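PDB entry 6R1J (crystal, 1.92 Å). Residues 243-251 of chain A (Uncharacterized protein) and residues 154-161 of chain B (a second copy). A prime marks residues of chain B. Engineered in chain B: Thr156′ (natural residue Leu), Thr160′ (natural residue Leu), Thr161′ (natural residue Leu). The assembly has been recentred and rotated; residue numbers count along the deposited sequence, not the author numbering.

Chain A, residues 243-251: DPELARLFF
Chain B 154-161: YLTGLGTT

A helix start meets a helix end here, and no hydrogen bond crosses between them; the contact, 337 Å² summed over both sides, is made of van der Waals approaches. Pro244 to Phe251 are helical, and the helix continues beyond. Asp243 has chi1 t, its OD1 accepting a weak bond from Glu245 N at 3.4 Å, its O a firmer one from Leu246 N at 3.1 Å. Chain B enters in a helix begun earlier in the chain; Gly159′ is the first residue after it to leave helical phi/psi, at 65/-151, a positive phi that favours glycine, and a 3-10 segment begins at Thr160′. The CA atoms of Leu246 and Thr160′ are the nearest pair across the stretches, 5.9 Å apart. Contacts run in roughly opposite order, Glu245 and Leu246 at Thr160′, Phe250 at Thr156′.

Leu249 points toward chain B with chi1 t, chi2 p. This rotamer sets CD2 3.4 Å from Thr156′ O, in the helix, and 3.5 Å from Gly159′ O, just after it, so a methyl rests against two carbonyl oxygens. Leu246 (m, t) starts sideways, yet its end comes nearer, CD2 lying 4.2 Å from Gly159′ CA. Phe250 (m, chi2 -64°) likewise reaches in, CE1 meeting CG2 of engineered Thr156′ (m) obliquely at 3.7 Å, while Thr156′ OG1 hydrogen-bonds just outside the stretch. Engineered Thr160′ (p) sets its CG2 3.5 Å from Glu245 CG, on the aliphatic part of that t, p side chain, and 3.8 Å from Asp243 OD2.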

# COMPACT_ATOMS: atom_id res chain seq x y z
N ASP A 243 -48.37 12.66 35.64
CA ASP A 243 -49.25 11.64 35.01
C ASP A 243 -48.54 10.28 35.05
O ASP A 243 -47.39 10.16 34.61
CB ASP A 243 -49.66 12.10 33.60
CG ASP A 243 -50.59 11.14 32.88
OD1 ASP A 243 -51.10 10.23 33.54
OD2 ASP A 243 -50.79 11.30 31.65
N PRO A 244 -49.16 9.23 35.65
CA PRO A 244 -48.59 7.87 35.67
C PRO A 244 -48.25 7.21 34.33
O PRO A 244 -47.44 6.29 34.32
CB PRO A 244 -49.70 7.03 36.33
CG PRO A 244 -50.43 8.01 37.22
CD PRO A 244 -50.40 9.31 36.45
N GLU A 245 -48.87 7.66 33.23
CA GLU A 245 -48.62 7.12 31.87
C GLU A 245 -47.35 7.76 31.29
O GLU A 245 -46.73 7.14 30.38
CB GLU A 245 -49.85 7.38 30.99
CG GLU A 245 -49.92 6.56 29.71
CD GLU A 245 -50.41 5.13 29.85
OE1 GLU A 245 -50.17 4.52 30.92
OE2 GLU A 245 -51.06 4.64 28.90
N LEU A 246 -46.97 8.97 31.74
CA LEU A 246 -45.74 9.66 31.27
C LEU A 246 -44.55 8.98 31.92
O LEU A 246 -43.59 8.67 31.21
CB LEU A 246 -45.75 11.16 31.58
CG LEU A 246 -46.37 12.02 30.48
CD1 LEU A 246 -46.34 13.48 30.88
CD2 LEU A 246 -45.66 11.81 29.14
N ALA A 247 -44.64 8.73 33.21
CA ALA A 247 -43.59 8.00 33.93
C ALA A 247 -43.38 6.68 33.18
O ALA A 247 -42.23 6.33 32.95
CB ALA A 247 -43.97 7.84 35.36
N ARG A 248 -44.45 6.02 32.72
CA ARG A 248 -44.37 4.70 32.05
C ARG A 248 -43.66 4.88 30.70
O ARG A 248 -42.84 4.02 30.33
CB ARG A 248 -45.78 4.11 31.94
CG ARG A 248 -45.87 2.72 31.31
CD ARG A 248 -47.29 2.14 31.42
NE ARG A 248 -47.60 2.07 32.84
CZ ARG A 248 -47.19 1.09 33.64
NH1 ARG A 248 -46.49 0.08 33.14
NH2 ARG A 248 -47.49 1.11 34.93
N LEU A 249 -43.95 5.96 29.98
CA LEU A 249 -43.32 6.25 28.67
C LEU A 249 -41.80 6.40 28.83
O LEU A 249 -41.08 5.72 28.09
CB LEU A 249 -43.91 7.52 28.06
CG LEU A 249 -43.37 7.89 26.68
CD1 LEU A 249 -44.05 7.06 25.60
CD2 LEU A 249 -43.58 9.38 26.42
N PHE A 250 -41.36 7.21 29.79
CA PHE A 250 -39.92 7.51 30.01
C PHE A 250 -39.23 6.31 30.63
O PHE A 250 -38.05 6.08 30.31
CB PHE A 250 -39.77 8.85 30.74
CG PHE A 250 -40.19 10.00 29.85
CD1 PHE A 250 -39.47 10.27 28.69
CD2 PHE A 250 -41.28 10.79 30.14
CE1 PHE A 250 -39.84 11.30 27.84
CE2 PHE A 250 -41.66 11.81 29.28
CZ PHE A 250 -40.95 12.06 28.13
N PHE A 251 -39.91 5.52 31.46
CA PHE A 251 -39.27 4.30 31.99
C PHE A 251 -39.04 3.35 30.81
O PHE A 251 -37.99 2.74 30.80
CB PHE A 251 -40.06 3.65 33.13
CG PHE A 251 -39.99 4.37 34.45
CD1 PHE A 251 -38.83 4.99 34.87
CD2 PHE A 251 -41.09 4.39 35.30
CE1 PHE A 251 -38.76 5.61 36.11
CE2 PHE A 251 -41.02 5.01 36.54
CZ PHE A 251 -39.85 5.60 36.95
N TYR B 154 -39.01 9.64 17.97
CA TYR B 154 -40.33 10.15 17.54
C TYR B 154 -41.44 9.73 18.52
O TYR B 154 -42.13 10.63 19.06
CB TYR B 154 -40.58 9.61 16.13
CG TYR B 154 -41.92 9.95 15.56
CD1 TYR B 154 -42.12 11.16 14.91
CD2 TYR B 154 -42.98 9.06 15.63
CE1 TYR B 154 -43.35 11.49 14.36
CE2 TYR B 154 -44.22 9.38 15.08
CZ TYR B 154 -44.40 10.60 14.45
OH TYR B 154 -45.59 10.94 13.88
N LEU B 155 -41.58 8.41 18.79
CA LEU B 155 -42.67 7.89 19.66
C LEU B 155 -42.58 8.52 21.05
O LEU B 155 -43.62 8.92 21.58
CB LEU B 155 -42.63 6.36 19.71
CG LEU B 155 -43.11 5.67 18.44
CD1 LEU B 155 -42.77 4.19 18.46
CD2 LEU B 155 -44.61 5.89 18.23
N THR B 156 -41.37 8.64 21.57
CA THR B 156 -41.09 9.21 22.91
C THR B 156 -41.51 10.68 22.92
O THR B 156 -41.98 11.14 23.97
CB THR B 156 -39.62 8.97 23.27
OG1 THR B 156 -39.38 7.56 23.20
CG2 THR B 156 -39.27 9.50 24.64
N GLY B 157 -41.37 11.36 21.78
CA GLY B 157 -41.78 12.76 21.61
C GLY B 157 -43.29 12.91 21.54
O GLY B 157 -43.76 14.02 21.77
N LEU B 158 -44.05 11.86 21.22
CA LEU B 158 -45.53 11.94 21.11
C LEU B 158 -46.20 11.93 22.50
O LEU B 158 -47.41 11.89 22.51
CB LEU B 158 -46.08 10.76 20.31
CG LEU B 158 -45.80 10.74 18.82
CD1 LEU B 158 -46.65 9.65 18.17
CD2 LEU B 158 -46.10 12.09 18.20
N GLY B 159 -45.48 11.90 23.62
CA GLY B 159 -46.13 11.75 24.93
C GLY B 159 -46.82 10.39 25.04
O GLY B 159 -46.38 9.47 24.35
N THR B 160 -47.90 10.27 25.82
CA THR B 160 -48.60 8.99 26.16
C THR B 160 -49.16 8.32 24.91
O THR B 160 -49.29 7.09 24.94
CB THR B 160 -49.72 9.17 27.20
OG1 THR B 160 -50.73 9.99 26.62
CG2 THR B 160 -49.22 9.80 28.48
N THR B 161 -49.50 9.08 23.86
CA THR B 161 -50.00 8.52 22.58
C THR B 161 -48.94 7.54 22.02
O THR B 161 -49.34 6.55 21.42
CB THR B 161 -50.33 9.60 21.55
OG1 THR B 161 -51.37 10.45 22.03
CG2 THR B 161 -50.80 9.04 20.22